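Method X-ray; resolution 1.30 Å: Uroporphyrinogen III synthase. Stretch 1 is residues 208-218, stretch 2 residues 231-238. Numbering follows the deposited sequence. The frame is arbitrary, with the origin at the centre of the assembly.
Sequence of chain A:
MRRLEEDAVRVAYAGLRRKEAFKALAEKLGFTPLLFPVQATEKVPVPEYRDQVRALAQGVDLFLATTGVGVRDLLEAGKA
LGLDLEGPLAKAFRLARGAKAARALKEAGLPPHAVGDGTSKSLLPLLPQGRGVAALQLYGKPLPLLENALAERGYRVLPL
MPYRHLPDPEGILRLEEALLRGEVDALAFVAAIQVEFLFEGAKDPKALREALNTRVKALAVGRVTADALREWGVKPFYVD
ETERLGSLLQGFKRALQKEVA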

# COMPACT_ATOMS: atom_id res chain seq x y z
N LEU A 208 20.77 4.29 6.13
CA LEU A 208 19.36 4.62 6.39
C LEU A 208 18.81 3.69 7.51
O LEU A 208 18.12 4.15 8.42
N ARG A 209 19.14 2.40 7.45
CA ARG A 209 18.72 1.46 8.50
C ARG A 209 19.30 1.91 9.83
O ARG A 209 18.58 1.95 10.84
N GLU A 210 20.60 2.25 9.87
CA GLU A 210 21.19 2.73 11.11
C GLU A 210 20.48 3.99 11.63
O GLU A 210 20.17 4.06 12.82
N ALA A 211 20.17 4.93 10.72
CA ALA A 211 19.50 6.13 11.15
C ALA A 211 18.09 5.84 11.74
O ALA A 211 17.77 6.38 12.79
N LEU A 212 17.32 4.95 11.08
CA LEU A 212 15.93 4.64 11.54
C LEU A 212 15.90 3.73 12.75
O LEU A 212 14.88 3.61 13.39
N ASN A 213 17.01 3.08 13.10
CA ASN A 213 17.07 2.29 14.31
C ASN A 213 17.67 3.09 15.48
O ASN A 213 17.28 2.87 16.61
N THR A 214 18.58 4.00 15.22
CA THR A 214 19.29 4.64 16.32
C THR A 214 19.21 6.10 16.46
O THR A 214 19.60 6.61 17.48
N ARG A 215 18.71 6.81 15.47
CA ARG A 215 18.65 8.27 15.54
C ARG A 215 17.30 8.90 15.23
O ARG A 215 17.00 9.99 15.76
N VAL A 216 16.51 8.30 14.34
CA VAL A 216 15.19 8.84 14.00
C VAL A 216 14.19 7.74 14.32
O VAL A 216 14.39 6.58 13.90
N LYS A 217 13.14 8.05 15.01
CA LYS A 217 12.16 6.99 15.37
C LYS A 217 11.21 6.73 14.20
O LYS A 217 10.53 7.66 13.74
N ALA A 218 11.10 5.47 13.78
CA ALA A 218 10.20 5.13 12.71
C ALA A 218 8.83 4.85 13.27
O ALA A 218 8.70 4.08 14.27
N GLU A 231 11.19 -6.11 7.79
CA GLU A 231 11.85 -6.89 6.72
C GLU A 231 13.11 -6.17 6.24
O GLU A 231 14.01 -6.83 5.70
N TRP A 232 13.20 -4.85 6.39
CA TRP A 232 14.41 -4.12 6.03
C TRP A 232 15.33 -3.97 7.22
O TRP A 232 16.31 -3.24 7.12
N GLY A 233 15.04 -4.62 8.34
CA GLY A 233 15.93 -4.53 9.48
C GLY A 233 15.69 -3.34 10.38
O GLY A 233 16.56 -2.96 11.17
N VAL A 234 14.51 -2.69 10.30
CA VAL A 234 14.18 -1.58 11.16
C VAL A 234 13.03 -1.90 12.07
O VAL A 234 12.02 -2.46 11.60
N LYS A 235 13.17 -1.71 13.37
CA LYS A 235 12.06 -1.94 14.25
C LYS A 235 11.31 -0.62 14.52
O LYS A 235 11.91 0.33 15.05
N PRO A 236 10.03 -0.51 14.19
CA PRO A 236 9.30 0.75 14.45
C PRO A 236 9.32 1.07 15.92
O PRO A 236 9.19 0.15 16.78
N PHE A 237 9.43 2.34 16.26
CA PHE A 237 9.39 2.75 17.64
C PHE A 237 7.92 2.66 18.07
O PHE A 237 7.62 2.36 19.25
N TYR A 238 6.96 3.01 17.25
CA TYR A 238 5.54 3.00 17.59
C TYR A 238 4.72 2.57 16.38
O TYR A 238 4.98 2.98 15.23

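The contact sets the last two turns of a helix, and the strand that follows it, against a segment with almost no regular structure of its own. Four of the five direct hydrogen bonds join the side chains of Arg-209 or Asn-213 to main-chain atoms of the second stretch, while Val-234, Ala-218 and Phe-237 cover the largest areas of any residues here.

Val-234 is the apolar hub. Its CA-to-CB bond runs sideways to the first stretch, and with chi1 at t Val-234 CG1 lies 3.8 Å from Leu-212 CB and 4.1 Å from Ala-218 CB, so one methyl touches both helix and strand. Val-234 CG2 comes 4.0 Å from Arg-209 CG. Leu-212 points toward the second stretch in an m, t rotamer, whereas Ala-218 adds a small methyl, and Ala-218 CA lies 4.8 Å from Pro-236 CA. There the main chain takes over: Phe-237 N donates to Ala-218 O at 2.7 Å.

Around the valine, two polar side chains read the backbone. Asn-213, chi1 m, uses both ends of its amide: Asn-213 ND2 donates to Gly-233 O at 2.9 Å, nearly straight, and Asn-213 OD1 accepts from Lys-235 N at 3.2 Å, thereby engaging both sequence neighbours of Val-234. The CA-to-CB bond of Arg-209 is sideways to the second stretch, but its end comes nearer, extending through t, t, m until the edge of its guanidinium meets a single carbonyl, with Arg-209 NE 2.7 Å and Arg-209 NH1 3.1 Å from Trp-232 O. Gly-233 makes room for this arm. A CB on Gly-233 would point toward the first stretch and fall 2.6 Å from Arg-209 NE, and at these backbone angles, with phi at 86°, it would also be jammed against the preceding carbonyl, so the backbone alone already calls for glycine.

At the far end Phe-237, chi1 t, points toward the first stretch and offers a ring face to Lys-217. The lysine, pointing toward the second stretch in turn with chi1 m, runs its aliphatic chain across that face: Lys-217 CD sits 3.7 Å from the centroid of the Phe-237 ring, almost on the normal, and Lys-217 CB and Phe-237 CB are 3.8 Å apart. Lys-217 NZ is 5.5 Å from the centroid of the Phe-237 ring, giving at most a weak cation-pi attraction; CD makes the closer contact.

One water joins the pieces, its O donating to Leu-212 O at 2.7 Å and Lys-235 O at 2.9 Å and accepting from Ala-218 N at 3.0 Å. The rule is economical: a branched apolar hub, amide and guanidinium groups matched to irregular backbone, and a water bridging main-chain groups.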

# COMPACT_ATOMS: atom_id res chain seq x y z
CB LEU A 208 18.57 4.42 5.12
CG LEU A 208 17.07 4.47 5.23
CD1 LEU A 208 16.65 5.87 5.66
CD2 LEU A 208 16.42 4.12 3.88
CB ARG A 209 19.23 0.08 8.17
CG ARG A 209 18.91 -0.91 9.23
CD ARG A 209 19.47 -2.28 8.93
NE ARG A 209 18.94 -2.86 7.75
CZ ARG A 209 19.65 -3.24 6.68
NH1 ARG A 209 19.02 -3.80 5.67
NH2 ARG A 209 20.97 -3.05 6.60
CB GLU A 210 22.69 3.00 10.92
CG GLU A 210 23.35 3.62 12.14
CD GLU A 210 24.87 3.68 11.99
OE1 GLU A 210 25.54 4.21 12.88
OE2 GLU A 210 25.36 3.15 10.96
CB ALA A 211 19.41 7.10 9.98
CB LEU A 212 15.08 4.07 10.42
CG LEU A 212 14.76 5.15 9.37
CD1 LEU A 212 14.16 4.52 8.16
CD2 LEU A 212 13.88 6.20 9.93
CB ASN A 213 17.94 1.06 14.11
CG ASN A 213 17.20 -0.06 13.48
OD1 ASN A 213 15.97 -0.16 13.63
ND2 ASN A 213 17.91 -0.91 12.76
CB THR A 214 20.76 4.25 16.24
OG1 THR A 214 21.41 4.93 15.19
CG2 THR A 214 20.94 2.73 16.04
CB ARG A 215 19.67 8.94 14.60
CG ARG A 215 21.18 8.63 14.87
CD ARG A 215 22.06 9.20 13.74
NE ARG A 215 21.29 9.72 12.62
CZ ARG A 215 21.35 9.23 11.39
NH1 ARG A 215 20.59 9.75 10.42
NH2 ARG A 215 22.16 8.21 11.12
CB VAL A 216 15.16 9.11 12.49
CG1 VAL A 216 13.75 9.57 12.08
CG2 VAL A 216 16.18 10.20 12.16
CB LYS A 217 11.45 7.44 16.62
CG LYS A 217 12.41 7.43 17.83
CD LYS A 217 11.75 8.04 19.02
CE LYS A 217 12.67 7.97 20.26
NZ LYS A 217 13.92 8.72 20.08
CB ALA A 218 10.72 3.94 11.96
CB GLU A 231 10.90 -7.10 5.55
CG GLU A 231 9.63 -7.93 5.84
CD GLU A 231 8.70 -7.91 4.61
OE1 GLU A 231 9.19 -8.20 3.50
OE2 GLU A 231 7.49 -7.59 4.75
CB TRP A 232 14.09 -2.76 5.41
CG TRP A 232 13.61 -2.88 4.00
CD1 TRP A 232 12.29 -2.93 3.52
CD2 TRP A 232 14.44 -2.94 2.82
NE1 TRP A 232 12.27 -3.01 2.17
CE2 TRP A 232 13.57 -3.03 1.70
CE3 TRP A 232 15.82 -2.94 2.59
CZ2 TRP A 232 14.02 -3.09 0.37
CZ3 TRP A 232 16.28 -2.99 1.26
CH2 TRP A 232 15.39 -3.07 0.17
CB VAL A 234 13.82 -0.35 10.31
CG1 VAL A 234 13.29 0.78 11.23
CG2 VAL A 234 15.06 0.10 9.51
CB LYS A 235 12.59 -2.49 15.60
CG LYS A 235 11.48 -2.80 16.60
CD LYS A 235 12.10 -3.15 17.94
CE LYS A 235 11.10 -3.23 19.04
NZ LYS A 235 10.65 -1.88 19.44
CB PRO A 236 7.89 0.49 14.03
CG PRO A 236 7.95 -0.75 13.22
CD PRO A 236 9.18 -1.52 13.57
CB PHE A 237 9.86 4.23 17.75
CG PHE A 237 9.77 4.78 19.15
CD1 PHE A 237 10.73 4.43 20.09
CD2 PHE A 237 8.73 5.63 19.50
CE1 PHE A 237 10.66 4.92 21.39
CE2 PHE A 237 8.63 6.14 20.82
CZ PHE A 237 9.61 5.77 21.74
CB TYR A 238 5.14 4.41 18.01
CG TYR A 238 3.71 4.59 18.36
CD1 TYR A 238 3.21 4.20 19.60
CD2 TYR A 238 2.82 5.04 17.42
CE1 TYR A 238 1.76 4.25 19.83
CE2 TYR A 238 1.46 5.10 17.63
CZ TYR A 238 0.95 4.69 18.83
OH TYR A 238 -0.44 4.73 18.88
O HOH W 1 12.58 3.10 14.73